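PDB 7CHU: putative pectin lyase from Geobacillus virus E2, which forms the trimeric tailspike of a thermophilic deep-sea phage and, as a pectin lyase-like protein, probably recognises and cleaves polysaccharide on the host cell surface. Local coordinates for the interface of chains A and B. Sequence-based numbering; all coordinates share one arbitrary frame. Chains: chain A/B, Putative pectin lyase.

Contact 1: the interface of chains A and B. Residues chain A 6-9, 30, 32; chain B 51-54.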
loop_
_atom_site.group_PDB
_atom_site.type_symbol
_atom_site.label_atom_id
_atom_site.label_comp_id
_atom_site.label_asym_id
_atom_site.label_seq_id
_atom_site.Cartn_x
_atom_site.Cartn_y
_atom_site.Cartn_z
ATOM N N TRP A 6 -6.181 -54.345 -30.821
ATOM C CA TRP A 6 -5.461 -55.048 -29.770
ATOM C C TRP A 6 -6.105 -56.405 -29.500
ATOM O O TRP A 6 -7.307 -56.496 -29.227
ATOM C CB TRP A 6 -5.446 -54.200 -28.494
ATOM C CG TRP A 6 -4.300 -53.228 -28.444
ATOM C CD1 TRP A 6 -4.328 -51.899 -28.769
ATOM C CD2 TRP A 6 -2.948 -53.523 -28.059
ATOM N NE1 TRP A 6 -3.073 -51.348 -28.604
ATOM C CE2 TRP A 6 -2.211 -52.325 -28.170
ATOM C CE3 TRP A 6 -2.294 -54.684 -27.626
ATOM C CZ2 TRP A 6 -0.857 -52.253 -27.862
ATOM C CZ3 TRP A 6 -0.950 -54.613 -27.325
ATOM C CH2 TRP A 6 -0.242 -53.405 -27.447
ATOM N N LEU A 7 -5.311 -57.464 -29.573
ATOM C CA LEU A 7 -5.815 -58.780 -29.216
ATOM C C LEU A 7 -5.331 -59.163 -27.817
ATOM O O LEU A 7 -4.491 -58.484 -27.215
ATOM C CB LEU A 7 -5.398 -59.820 -30.262
ATOM C CG LEU A 7 -5.660 -59.456 -31.734
ATOM C CD1 LEU A 7 -4.891 -60.379 -32.675
ATOM C CD2 LEU A 7 -7.148 -59.458 -32.089
ATOM N N ASN A 8 -5.895 -60.255 -27.292
ATOM C CA ASN A 8 -5.473 -60.736 -25.983
ATOM C C ASN A 8 -4.009 -61.156 -26.042
ATOM O O ASN A 8 -3.574 -61.761 -27.032
ATOM C CB ASN A 8 -6.333 -61.915 -25.516
ATOM C CG ASN A 8 -7.776 -61.520 -25.262
ATOM O OD1 ASN A 8 -8.060 -60.578 -24.515
ATOM N ND2 ASN A 8 -8.698 -62.229 -25.898
ATOM N N PRO A 9 -3.222 -60.843 -25.018
ATOM C CA PRO A 9 -1.802 -61.204 -25.042
ATOM C C PRO A 9 -1.626 -62.711 -25.087
ATOM O O PRO A 9 -2.545 -63.476 -24.796
ATOM C CB PRO A 9 -1.259 -60.626 -23.728
ATOM C CG PRO A 9 -2.474 -60.463 -22.855
ATOM C CD PRO A 9 -3.599 -60.122 -23.790
ATOM N N MET A 30 0.699 -58.330 -27.557
ATOM C CA MET A 30 1.899 -58.359 -26.739
ATOM C C MET A 30 2.158 -59.792 -26.301
ATOM O O MET A 30 1.220 -60.532 -25.986
ATOM C CB MET A 30 1.744 -57.461 -25.507
ATOM C CG MET A 30 2.866 -57.574 -24.507
ATOM S SD MET A 30 2.564 -56.587 -23.030
ATOM C CE MET A 30 2.741 -54.928 -23.676
ATOM N N THR A 32 4.085 -61.878 -23.280
ATOM C CA THR A 32 4.240 -61.451 -21.900
ATOM C C THR A 32 5.141 -62.330 -21.043
ATOM O O THR A 32 5.621 -61.852 -20.011
ATOM C CB THR A 32 2.860 -61.370 -21.227
ATOM O OG1 THR A 32 2.219 -62.656 -21.280
ATOM C CG2 THR A 32 1.984 -60.355 -21.940
ATOM N N LEU B 51 -8.748 -57.490 -22.033
ATOM C CA LEU B 51 -7.334 -57.656 -21.720
ATOM C C LEU B 51 -6.505 -57.429 -22.986
ATOM O O LEU B 51 -6.752 -58.067 -24.011
ATOM C CB LEU B 51 -7.072 -59.048 -21.148
ATOM C CG LEU B 51 -5.634 -59.335 -20.728
ATOM C CD1 LEU B 51 -5.251 -58.508 -19.486
ATOM C CD2 LEU B 51 -5.404 -60.833 -20.487
ATOM N N THR B 52 -5.524 -56.520 -22.915
ATOM C CA THR B 52 -4.672 -56.205 -24.055
ATOM C C THR B 52 -3.187 -56.339 -23.764
ATOM O O THR B 52 -2.402 -56.525 -24.700
ATOM C CB THR B 52 -4.939 -54.766 -24.554
ATOM O OG1 THR B 52 -4.528 -53.818 -23.555
ATOM C CG2 THR B 52 -6.424 -54.556 -24.859
ATOM N N GLN B 53 -2.769 -56.214 -22.506
ATOM C CA GLN B 53 -1.357 -56.277 -22.148
ATOM C C GLN B 53 -1.237 -56.872 -20.758
ATOM O O GLN B 53 -2.211 -56.947 -20.008
ATOM C CB GLN B 53 -0.674 -54.893 -22.161
ATOM C CG GLN B 53 -0.803 -54.091 -23.435
ATOM C CD GLN B 53 -0.276 -52.668 -23.283
ATOM O OE1 GLN B 53 0.719 -52.422 -22.603
ATOM N NE2 GLN B 53 -0.964 -51.733 -23.890
ATOM N N LYS B 54 -0.019 -57.247 -20.389
ATOM C CA LYS B 54 0.192 -57.800 -19.061
ATOM C C LYS B 54 1.642 -57.586 -18.674
ATOM O O LYS B 54 2.549 -57.981 -19.408
ATOM C CB LYS B 54 -0.187 -59.281 -19.019
ATOM C CG LYS B 54 0.283 -60.006 -17.788
ATOM C CD LYS B 54 -0.637 -59.803 -16.616
ATOM C CE LYS B 54 -0.515 -60.978 -15.631
ATOM N NZ LYS B 54 0.907 -61.203 -15.212
HETATM O O HOH W 1 -1.812 -58.303 -26.657
#

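Contact 2: the interface of chains A and B. Residues chain A 319-320, 340-344, 364, 366-367; chain B 281, 313, 315, 335, 337.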
loop_
_atom_site.group_PDB
_atom_site.type_symbol
_atom_site.label_atom_id
_atom_site.label_comp_id
_atom_site.label_asym_id
_atom_site.label_seq_id
_atom_site.Cartn_x
_atom_site.Cartn_y
_atom_site.Cartn_z
ATOM N N CYS A 319 -7.675 2.274 5.246
ATOM C CA CYS A 319 -8.618 1.200 5.498
ATOM C C CYS A 319 -10.042 1.712 5.406
ATOM O O CYS A 319 -10.325 2.907 5.579
ATOM C CB CYS A 319 -8.374 0.523 6.856
ATOM S SG CYS A 319 -6.760 -0.311 7.004
ATOM N N TYR A 320 -10.939 0.772 5.135
ATOM C CA TYR A 320 -12.352 1.021 4.895
ATOM C C TYR A 320 -13.154 0.444 6.060
ATOM O O TYR A 320 -13.047 -0.755 6.360
ATOM C CB TYR A 320 -12.763 0.379 3.568
ATOM C CG TYR A 320 -14.253 0.139 3.379
ATOM C CD1 TYR A 320 -15.172 1.189 3.397
ATOM C CD2 TYR A 320 -14.728 -1.146 3.163
ATOM C CE1 TYR A 320 -16.530 0.956 3.210
ATOM C CE2 TYR A 320 -16.058 -1.391 2.979
ATOM C CZ TYR A 320 -16.952 -0.349 3.005
ATOM O OH TYR A 320 -18.267 -0.660 2.823
ATOM N N GLY A 340 -5.693 8.219 6.140
ATOM C CA GLY A 340 -6.383 7.959 4.894
ATOM C C GLY A 340 -7.526 6.976 4.996
ATOM O O GLY A 340 -7.879 6.353 3.995
ATOM N N CYS A 341 -8.116 6.801 6.175
ATOM C CA CYS A 341 -9.201 5.841 6.288
ATOM C C CYS A 341 -10.536 6.520 6.025
ATOM O O CYS A 341 -10.694 7.730 6.195
ATOM C CB CYS A 341 -9.210 5.183 7.681
ATOM S SG CYS A 341 -7.633 4.339 8.039
ATOM N N ASP A 342 -11.527 5.712 5.693
ATOM C CA ASP A 342 -12.874 6.227 5.556
ATOM C C ASP A 342 -13.810 5.409 6.428
ATOM O O ASP A 342 -13.704 4.179 6.483
ATOM C CB ASP A 342 -13.340 6.211 4.113
ATOM C CG ASP A 342 -14.535 7.127 3.891
ATOM O OD1 ASP A 342 -15.662 6.592 4.012
ATOM O OD2 ASP A 342 -14.341 8.355 3.621
ATOM N N PHE A 343 -14.744 6.107 7.071
ATOM C CA PHE A 343 -15.651 5.556 8.067
ATOM C C PHE A 343 -17.079 5.889 7.671
ATOM O O PHE A 343 -17.393 7.058 7.418
ATOM C CB PHE A 343 -15.372 6.153 9.451
ATOM C CG PHE A 343 -13.951 6.030 9.904
ATOM C CD1 PHE A 343 -13.544 4.900 10.634
ATOM C CD2 PHE A 343 -13.035 7.050 9.660
ATOM C CE1 PHE A 343 -12.230 4.777 11.098
ATOM C CE2 PHE A 343 -11.713 6.952 10.098
ATOM C CZ PHE A 343 -11.298 5.804 10.827
ATOM N N TYR A 344 -17.946 4.885 7.621
ATOM C CA TYR A 344 -19.336 5.129 7.244
ATOM C C TYR A 344 -20.279 4.352 8.158
ATOM O O TYR A 344 -20.410 3.132 8.029
ATOM C CB TYR A 344 -19.580 4.768 5.778
ATOM C CG TYR A 344 -20.904 5.266 5.264
ATOM C CD1 TYR A 344 -21.046 6.574 4.795
ATOM C CD2 TYR A 344 -22.015 4.437 5.253
ATOM C CE1 TYR A 344 -22.270 7.031 4.320
ATOM C CE2 TYR A 344 -23.236 4.886 4.783
ATOM C CZ TYR A 344 -23.354 6.182 4.313
ATOM O OH TYR A 344 -24.567 6.643 3.863
ATOM N N GLY A 364 -5.725 12.785 7.192
ATOM C CA GLY A 364 -6.238 12.502 5.861
ATOM C C GLY A 364 -7.458 11.605 5.822
ATOM O O GLY A 364 -7.718 10.969 4.795
ATOM N N SER A 366 -11.704 10.680 6.343
ATOM C CA SER A 366 -13.006 11.315 6.186
ATOM C C SER A 366 -14.066 10.271 6.505
ATOM O O SER A 366 -13.751 9.151 6.930
ATOM C CB SER A 366 -13.175 11.931 4.790
ATOM O OG SER A 366 -14.201 12.917 4.827
ATOM N N GLY A 367 -15.331 10.653 6.354
ATOM C CA GLY A 367 -16.406 9.736 6.654
ATOM C C GLY A 367 -17.682 10.456 7.022
ATOM O O GLY A 367 -17.741 11.676 7.055
ATOM N N ASN B 281 -14.821 2.889 -3.008
ATOM C CA ASN B 281 -13.869 2.173 -2.149
ATOM C C ASN B 281 -12.872 1.325 -2.940
ATOM O O ASN B 281 -12.482 0.244 -2.508
ATOM C CB ASN B 281 -14.596 1.313 -1.116
ATOM C CG ASN B 281 -14.708 2.013 0.214
ATOM O OD1 ASN B 281 -13.730 2.113 0.962
ATOM N ND2 ASN B 281 -15.878 2.575 0.484
ATOM N N VAL B 313 -14.979 7.664 -2.594
ATOM C CA VAL B 313 -14.116 6.975 -1.625
ATOM C C VAL B 313 -13.045 6.141 -2.328
ATOM O O VAL B 313 -12.815 4.979 -1.968
ATOM C CB VAL B 313 -14.946 6.094 -0.671
ATOM C CG1 VAL B 313 -14.167 5.806 0.626
ATOM C CG2 VAL B 313 -16.294 6.747 -0.350
ATOM N N TYR B 315 -9.079 5.621 -3.005
ATOM C CA TYR B 315 -7.846 5.895 -2.279
ATOM C C TYR B 315 -6.707 5.869 -3.286
ATOM O O TYR B 315 -6.454 4.836 -3.909
ATOM C CB TYR B 315 -7.612 4.868 -1.180
ATOM C CG TYR B 315 -8.762 4.598 -0.225
ATOM C CD1 TYR B 315 -9.919 3.971 -0.662
ATOM C CD2 TYR B 315 -8.643 4.890 1.134
ATOM C CE1 TYR B 315 -10.942 3.666 0.218
ATOM C CE2 TYR B 315 -9.671 4.590 2.036
ATOM C CZ TYR B 315 -10.811 3.981 1.567
ATOM O OH TYR B 315 -11.815 3.702 2.449
ATOM N N ARG B 335 -15.242 12.267 -1.373
ATOM C CA ARG B 335 -14.436 11.608 -0.335
ATOM C C ARG B 335 -13.321 10.747 -0.927
ATOM O O ARG B 335 -12.885 9.792 -0.307
ATOM C CB ARG B 335 -15.300 10.773 0.624
ATOM C CG ARG B 335 -16.414 11.580 1.296
ATOM C CD ARG B 335 -16.640 11.262 2.767
ATOM N NE ARG B 335 -16.779 9.835 3.061
ATOM C CZ ARG B 335 -17.874 9.103 2.851
ATOM N NH1 ARG B 335 -18.954 9.644 2.316
ATOM N NH2 ARG B 335 -17.887 7.809 3.174
ATOM N N LYS B 337 -9.412 10.140 -1.806
ATOM C CA LYS B 337 -8.217 10.471 -1.031
ATOM C C LYS B 337 -6.991 10.400 -1.935
ATOM O O LYS B 337 -6.731 9.364 -2.559
ATOM C CB LYS B 337 -8.078 9.530 0.167
ATOM C CG LYS B 337 -9.141 9.745 1.225
ATOM C CD LYS B 337 -9.401 8.478 2.031
ATOM C CE LYS B 337 -10.518 8.697 3.051
ATOM N NZ LYS B 337 -11.789 9.162 2.414
#

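Contact 3: the interface of chains A and B. Residues chain A 409-411, 438-441, 445-446; chain B 401-402, 415-416, 431-432, 434-435.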
loop_
_atom_site.group_PDB
_atom_site.type_symbol
_atom_site.label_atom_id
_atom_site.label_comp_id
_atom_site.label_asym_id
_atom_site.label_seq_id
_atom_site.Cartn_x
_atom_site.Cartn_y
_atom_site.Cartn_z
ATOM N N GLY A 409 -18.320 29.219 8.639
ATOM C CA GLY A 409 -17.806 29.773 7.398
ATOM C C GLY A 409 -16.573 30.632 7.546
ATOM O O GLY A 409 -16.034 31.096 6.540
ATOM N N ARG A 410 -16.110 30.859 8.766
ATOM C CA ARG A 410 -14.906 31.622 9.016
ATOM C C ARG A 410 -13.718 30.690 9.247
ATOM O O ARG A 410 -13.875 29.552 9.704
ATOM C CB ARG A 410 -15.112 32.534 10.226
ATOM C CG ARG A 410 -16.430 33.371 10.205
ATOM C CD ARG A 410 -16.684 33.982 11.589
ATOM N NE ARG A 410 -17.926 34.751 11.656
ATOM C CZ ARG A 410 -19.138 34.230 11.861
ATOM N NH1 ARG A 410 -19.300 32.915 12.019
ATOM N NH2 ARG A 410 -20.205 35.032 11.899
ATOM N N LEU A 411 -12.521 31.187 8.948
ATOM C CA LEU A 411 -11.298 30.487 9.346
ATOM C C LEU A 411 -11.001 30.854 10.795
ATOM O O LEU A 411 -10.893 32.040 11.130
ATOM C CB LEU A 411 -10.124 30.854 8.440
ATOM C CG LEU A 411 -8.705 30.472 8.880
ATOM C CD1 LEU A 411 -8.587 28.970 9.131
ATOM C CD2 LEU A 411 -7.681 30.934 7.855
ATOM N N ILE A 438 -11.738 34.596 11.253
ATOM C CA ILE A 438 -11.477 35.438 10.086
ATOM C C ILE A 438 -12.610 35.223 9.088
ATOM O O ILE A 438 -12.755 34.133 8.531
ATOM C CB ILE A 438 -10.109 35.113 9.473
ATOM C CG1 ILE A 438 -9.005 35.281 10.532
ATOM C CG2 ILE A 438 -9.840 35.937 8.232
ATOM C CD1 ILE A 438 -7.684 34.653 10.079
ATOM N N ALA A 439 -13.428 36.256 8.869
ATOM C CA ALA A 439 -14.631 36.146 8.062
ATOM C C ALA A 439 -14.381 36.661 6.653
ATOM O O ALA A 439 -13.329 37.224 6.349
ATOM C CB ALA A 439 -15.782 36.919 8.714
ATOM N N ASP A 440 -15.341 36.414 5.770
ATOM C CA ASP A 440 -15.355 37.057 4.458
ATOM C C ASP A 440 -16.612 37.914 4.299
ATOM O O ASP A 440 -17.285 37.902 3.262
ATOM C CB ASP A 440 -15.179 36.055 3.307
ATOM C CG ASP A 440 -16.084 34.834 3.394
ATOM O OD1 ASP A 440 -17.203 34.951 3.937
ATOM O OD2 ASP A 440 -15.664 33.748 2.896
ATOM N N ASN A 441 -16.930 38.674 5.340
ATOM C CA ASN A 441 -17.954 39.706 5.266
ATOM C C ASN A 441 -17.452 40.939 6.011
ATOM O O ASN A 441 -16.632 40.842 6.935
ATOM C CB ASN A 441 -19.310 39.204 5.805
ATOM C CG ASN A 441 -19.321 38.983 7.313
ATOM O OD1 ASN A 441 -19.355 39.933 8.096
ATOM N ND2 ASN A 441 -19.349 37.729 7.722
ATOM N N GLY A 445 -15.053 41.038 9.613
ATOM C CA GLY A 445 -13.629 41.176 9.379
ATOM C C GLY A 445 -12.867 40.107 10.145
ATOM O O GLY A 445 -13.291 38.946 10.235
ATOM N N VAL A 446 -11.765 40.516 10.768
ATOM C CA VAL A 446 -11.020 39.661 11.688
ATOM C C VAL A 446 -11.546 39.936 13.093
ATOM O O VAL A 446 -11.492 41.085 13.557
ATOM C CB VAL A 446 -9.514 39.945 11.610
ATOM C CG1 VAL A 446 -8.762 39.034 12.579
ATOM C CG2 VAL A 446 -8.982 39.765 10.148
ATOM N N ARG B 401 -12.707 28.073 1.138
ATOM C CA ARG B 401 -11.981 29.316 0.892
ATOM C C ARG B 401 -11.237 29.820 2.123
ATOM O O ARG B 401 -10.966 31.023 2.235
ATOM C CB ARG B 401 -12.953 30.377 0.364
ATOM C CG ARG B 401 -13.367 30.073 -1.048
ATOM C CD ARG B 401 -14.475 31.017 -1.499
ATOM N NE ARG B 401 -15.756 30.701 -0.877
ATOM C CZ ARG B 401 -16.318 31.403 0.105
ATOM N NH1 ARG B 401 -15.710 32.466 0.610
ATOM N NH2 ARG B 401 -17.492 31.033 0.587
ATOM N N SER B 402 -10.918 28.917 3.049
ATOM C CA SER B 402 -10.147 29.196 4.250
ATOM C C SER B 402 -8.740 28.656 4.029
ATOM O O SER B 402 -8.581 27.455 3.775
ATOM C CB SER B 402 -10.788 28.512 5.456
ATOM O OG SER B 402 -12.150 28.885 5.614
ATOM N N GLN B 415 -8.947 34.376 4.506
ATOM C CA GLN B 415 -10.308 33.969 4.162
ATOM C C GLN B 415 -10.724 34.642 2.854
ATOM O O GLN B 415 -10.762 35.877 2.762
ATOM C CB GLN B 415 -11.297 34.312 5.281
ATOM C CG GLN B 415 -12.734 33.827 5.020
ATOM C CD GLN B 415 -12.864 32.299 4.960
ATOM O OE1 GLN B 415 -12.221 31.576 5.717
ATOM N NE2 GLN B 415 -13.704 31.812 4.057
ATOM N N ASN B 416 -11.010 33.824 1.843
ATOM C CA ASN B 416 -11.481 34.269 0.531
ATOM C C ASN B 416 -10.446 35.109 -0.216
ATOM O O ASN B 416 -10.803 36.005 -0.987
ATOM C CB ASN B 416 -12.809 35.028 0.642
ATOM C CG ASN B 416 -13.540 35.123 -0.695
ATOM O OD1 ASN B 416 -13.390 34.257 -1.570
ATOM N ND2 ASN B 416 -14.334 36.179 -0.861
ATOM N N ASN B 431 -18.135 37.970 -1.842
ATOM C CA ASN B 431 -17.692 38.117 -0.469
ATOM C C ASN B 431 -16.401 38.930 -0.410
ATOM O O ASN B 431 -15.579 38.901 -1.335
ATOM C CB ASN B 431 -17.497 36.737 0.193
ATOM C CG ASN B 431 -18.818 36.044 0.488
ATOM O OD1 ASN B 431 -19.527 35.617 -0.413
ATOM N ND2 ASN B 431 -19.157 35.952 1.756
ATOM N N ALA B 432 -16.263 39.697 0.677
ATOM C CA ALA B 432 -15.022 40.393 0.988
ATOM C C ALA B 432 -13.917 39.390 1.339
ATOM O O ALA B 432 -14.143 38.179 1.433
ATOM C CB ALA B 432 -15.238 41.355 2.148
ATOM N N PHE B 434 -10.477 38.817 4.072
ATOM C CA PHE B 434 -9.762 39.267 5.256
ATOM C C PHE B 434 -8.653 38.282 5.595
ATOM O O PHE B 434 -8.708 37.110 5.228
ATOM C CB PHE B 434 -10.709 39.445 6.442
ATOM C CG PHE B 434 -11.568 40.659 6.301
ATOM C CD1 PHE B 434 -11.054 41.903 6.582
ATOM C CD2 PHE B 434 -12.859 40.559 5.813
ATOM C CE1 PHE B 434 -11.840 43.041 6.409
ATOM C CE2 PHE B 434 -13.633 41.693 5.621
ATOM C CZ PHE B 434 -13.130 42.922 5.925
ATOM N N GLY B 435 -7.639 38.767 6.300
ATOM C CA GLY B 435 -6.623 37.833 6.745
ATOM C C GLY B 435 -5.615 38.477 7.661
ATOM O O GLY B 435 -5.643 39.685 7.926
#

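Contact 1: the interface of chains A and B
The apolar centre lies where A:Trp6 and A:Met30 meet the side chain of B:Gln53. A:Met30 starts with CG anti to the backbone N (chi1 172°), and its chain bends only at chi3. This brings the methyl A:Met30 CE across B:Gln53, 3.6 Å from B:Gln53 CG. The B:Gln53 chain crosses obliquely over the face of the benzene half of the indole, with A:Trp6 CZ3 3.9 Å from B:Gln53 CG. Its amide NE2 lies toward the rim of that face, with the two planes 22° apart. B:Gln53 CG touches both groups, the ring on one side and the A:Met30 methyl at about a right angle to it. On one flank, A:Trp6 CB touches the methyl CG2 of B:Thr52 at 3.8 Å. Beyond, the A:Pro9 ring crosses B:Leu51, A:Pro9 CD to B:Leu51 CG at 3.8 Å. On the other flank, A:Thr32 CG2 packs on B:Lys54 CB.

A water at the polar rim joins three backbone groups. The water oxygen lies 2.7 Å from B:Thr52 O, accepts a nearly straight bond from A:Met30 N (167° at H) and contacts A:Leu7 O. It also sits in the plane of the indole, at its edge. A:Asn8 OD1 is 2.9 Å from B:Leu51 O. As modelled, two acceptors clash there; exchanging the amide's O and N would give a hydrogen bond.

The site belongs to the N-terminal region. Strand 48-54 of chain B lies against strands 5-6 and 27-30 of chain A, ahead of helix 60-70.

Contact 2: the interface of chains A and B
This is a polar, salt-bridged interface between two copies of the tailspike, and it helps hold neighbouring subunits together in the trimer. A:Asp342 is its centre. Its CG is anti to the backbone N (chi1 -162°), so the carboxylate points across to chain B. B:Arg335 grips it side-on. B:Arg335 NH2 bonds to A:Asp342 OD1 at 2.7 Å and B:Arg335 NE to A:Asp342 OD2 at 2.9 Å, each through a syn lone pair. Guanidinium and carboxylate are nearly coplanar, 19° apart, and the NH2 bond is almost straight (171° at H). The ammonium NZ of B:Lys337 takes the anti lone pair of A:Asp342 OD2 at 2.9 Å. B:Lys337 NZ also donates to the backbone B:Arg335 O at 3.0 Å, which helps to position the ammonium. Two positive groups around one carboxylate would favour its ionised form. B:Val313 CG1 packs against the carboxylate carbon, and its CG2 lies over one face of the guanidinium.

The amide of B:Asn281 lies over the face of the A:Tyr320 ring near its rim, tilted to it, with B:Asn281 CG 3.3 Å from A:Tyr320 CD1. B:Tyr315 OH donates to B:Asn281 OD1 (2.9 Å), in the carbonyl plane, and so fixes that amide's rotation.

The residues sit at the starts of short strands, such as 342-346 and 337-339, and in nearby turns on successive coils of the parallel beta-helix.

Contact 3: the interface of chains A and B
Chain A leaves strand 433-438 and turns at A:Asp440 (phi -118°, psi 45°), which sets its carbonyl and side chain against chain B. In this tailspike of the pectin lyase-like family, the contact joins strand ends and turns of two subunits. A:Asp440 holds CG in the crowded position between backbone N and carbonyl carbon (chi1 49°). The carboxylate then lies among B:Arg401, B:Gln415 and B:Asn431. OD2 accepts from more than one donor, each from above the carboxylate plane. B:Arg401 NH1 makes a salt bridge to A:Asp440 OD2 at 2.6 Å. B:Gln415 NE2 bonds to A:Asp440 OD2 at 3.0 Å, its amide turned steeply against the carboxylate. The paired donors, one probably charged, would favour the ionised acid. B:Ser402 OG donates to a lone pair of B:Gln415 OE1 at 2.7 Å. This fixes the amide's rotation and keeps NE2 toward the aspartate. B:Asn431 ND2 bonds to the backbone A:Asp440 O at 3.1 Å and adds a weak bond to OD1.

Next along the interface, B:Phe434 takes A:Gly445 over the centre of one ring face. A:Gly445 CA stands 3.6 Å from the B:Phe434 ring centroid. A:Ile438 and B:Gln415 run antiparallel side by side, A:Ile438 CG2 3.7 Å from B:Gln415 CB.

The contacts share no residues and mark successive levels along the spike. The C-alpha centres of contact 1 and contact 2 are about 72 Å apart, those of contact 2 and contact 3 about 29 Å, and those of contact 1 and contact 3 about 99 Å. Contact 1 joins the N-terminal regions, contact 2 the beta-helices and contact 3 the strands that follow toward the C-terminus. Contacts 2 and 3 each centre on an aspartate of chain A, met in contact 2 by an arginine and a lysine and in contact 3 by an arginine and side-chain amides. Contact 1 rests on packing and water. Repeated in each copy, they would lock the trimer along its length.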